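PDB 1CCZ: protein (CD58) from Homo sapiens, which binds the T-lymphocyte receptor CD2 through its membrane-distal immunoglobulin-like domain, and so probably promotes adhesion between immune cells. Local coordinates for residues L23-W28 against E37-E42. Numbering follows the deposited sequence.
Sequences LKEVLW and ELENSE
Leu38, Glu25 and Val26 carry most of this contact, which illustrates how an antiparallel strand pair can be continued past its last bridge by a side chain. Val26 and Leu38 form the hydrogen-bonded pair: Leu38 N donates to Val26 O (2.9 Å) and Val26 N to Leu38 O. On the same face their side chains cross obliquely: Val26 CG1, set between the backbone N and the carbonyl carbon (chi1 63°), lies 3.7 Å from Leu38 CB and equally near Leu38 CD1. Beyond this pair Glu25 takes over. Its chain is extended beyond CG, chi2 177° placing CD anti to CA, and OE2 accepts from Asn40 N in the type I' turn of Glu39 to Glu42, a 3.0 Å bond made on the anti side of the carboxylate, 29° out of its plane. A water accepts from Ser41 N and donates to Lys24 O, tying the same turn to 23-28. On the opposite face, Leu27 CD1 packs alongside Glu37, whose carboxylate is engaged by Arg44 and Lys34. Leu55 of strand 53-55 covers both Val26 and Leu38, while strands 73-78 and 42-45 flank the 26-30/33-39 hairpin, the C-C' pair in the A-G-F-C-C'-C'' sheet of a V-type immunoglobulin domain.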
# COMPACT_ATOMS: atom_id res chain seq x y z
N LEU A 23 17.41 -5.41 -23.30
CA LEU A 23 16.68 -4.44 -24.07
C LEU A 23 17.69 -3.44 -24.60
O LEU A 23 18.67 -3.14 -23.92
CB LEU A 23 15.68 -3.73 -23.16
CG LEU A 23 14.46 -4.58 -22.78
CD1 LEU A 23 14.88 -5.79 -21.95
CD2 LEU A 23 13.48 -3.71 -21.99
N LYS A 24 17.49 -2.94 -25.82
CA LYS A 24 18.39 -1.94 -26.35
C LYS A 24 17.82 -0.61 -25.91
O LYS A 24 18.54 0.29 -25.50
CB LYS A 24 18.46 -1.98 -27.87
CG LYS A 24 19.73 -2.63 -28.40
CD LYS A 24 19.56 -4.14 -28.43
CE LYS A 24 20.89 -4.87 -28.31
NZ LYS A 24 22.00 -4.21 -29.07
N GLU A 25 16.50 -0.49 -26.00
CA GLU A 25 15.82 0.73 -25.61
C GLU A 25 14.56 0.36 -24.83
O GLU A 25 14.03 -0.74 -24.98
CB GLU A 25 15.45 1.55 -26.84
CG GLU A 25 16.64 1.92 -27.69
CD GLU A 25 16.24 2.67 -28.94
OE1 GLU A 25 15.81 2.02 -29.93
OE2 GLU A 25 16.34 3.92 -28.95
N VAL A 26 14.11 1.27 -23.98
CA VAL A 26 12.91 1.03 -23.18
C VAL A 26 12.27 2.35 -22.85
O VAL A 26 12.95 3.35 -22.66
CB VAL A 26 13.24 0.26 -21.85
CG1 VAL A 26 14.14 1.07 -20.97
CG2 VAL A 26 11.97 -0.01 -21.09
N LEU A 27 10.94 2.37 -22.82
CA LEU A 27 10.21 3.59 -22.49
C LEU A 27 9.14 3.27 -21.43
O LEU A 27 8.42 2.26 -21.54
CB LEU A 27 9.54 4.15 -23.75
CG LEU A 27 8.65 5.38 -23.58
CD1 LEU A 27 9.47 6.55 -23.06
CD2 LEU A 27 8.03 5.74 -24.91
N TRP A 28 9.05 4.11 -20.40
CA TRP A 28 8.07 3.94 -19.34
C TRP A 28 7.14 5.13 -19.37
O TRP A 28 7.59 6.29 -19.47
CB TRP A 28 8.74 3.87 -17.98
CG TRP A 28 9.25 2.52 -17.66
CD1 TRP A 28 10.52 2.06 -17.87
CD2 TRP A 28 8.52 1.45 -17.06
NE1 TRP A 28 10.62 0.77 -17.42
CE2 TRP A 28 9.41 0.36 -16.92
CE3 TRP A 28 7.20 1.30 -16.61
CZ2 TRP A 28 9.03 -0.86 -16.35
CZ3 TRP A 28 6.81 0.08 -16.05
CH2 TRP A 28 7.73 -0.98 -15.93
N GLU A 37 13.23 6.90 -19.93
CA GLU A 37 13.56 6.11 -21.11
C GLU A 37 15.05 5.84 -21.26
O GLU A 37 15.88 6.53 -20.67
CB GLU A 37 13.07 6.85 -22.37
CG GLU A 37 13.93 8.03 -22.71
CD GLU A 37 13.32 8.96 -23.73
OE1 GLU A 37 12.11 8.87 -24.01
OE2 GLU A 37 14.06 9.79 -24.28
N LEU A 38 15.37 4.80 -22.02
CA LEU A 38 16.74 4.43 -22.40
C LEU A 38 16.53 4.48 -23.92
O LEU A 38 15.92 3.58 -24.50
CB LEU A 38 17.10 3.01 -21.97
CG LEU A 38 17.47 2.85 -20.50
CD1 LEU A 38 17.79 1.40 -20.20
CD2 LEU A 38 18.67 3.74 -20.15
N GLU A 39 16.99 5.56 -24.53
CA GLU A 39 16.82 5.79 -25.96
C GLU A 39 18.12 6.22 -26.64
O GLU A 39 18.75 7.19 -26.21
CB GLU A 39 15.75 6.88 -26.15
CG GLU A 39 15.33 7.11 -27.60
CD GLU A 39 14.24 8.14 -27.71
OE1 GLU A 39 13.07 7.78 -27.47
OE2 GLU A 39 14.55 9.30 -28.04
N ASN A 40 18.52 5.51 -27.69
CA ASN A 40 19.73 5.86 -28.42
C ASN A 40 20.88 5.91 -27.44
O ASN A 40 21.70 6.83 -27.50
CB ASN A 40 19.60 7.25 -29.06
CG ASN A 40 18.47 7.34 -30.06
OD1 ASN A 40 18.35 6.48 -30.93
ND2 ASN A 40 17.64 8.38 -29.93
N SER A 41 20.92 4.95 -26.52
CA SER A 41 22.00 4.86 -25.53
C SER A 41 22.08 5.97 -24.49
O SER A 41 23.11 6.13 -23.82
CB SER A 41 23.34 4.78 -26.24
OG SER A 41 23.41 3.59 -27.00
N GLU A 42 21.02 6.74 -24.36
CA GLU A 42 21.00 7.80 -23.39
C GLU A 42 19.84 7.61 -22.45
O GLU A 42 18.78 7.15 -22.84
CB GLU A 42 20.86 9.14 -24.08
CG GLU A 42 21.85 9.37 -25.17
CD GLU A 42 21.73 10.76 -25.70
OE1 GLU A 42 20.66 11.07 -26.27
OE2 GLU A 42 22.68 11.55 -25.52
O HOH W 1 19.53 2.88 -25.83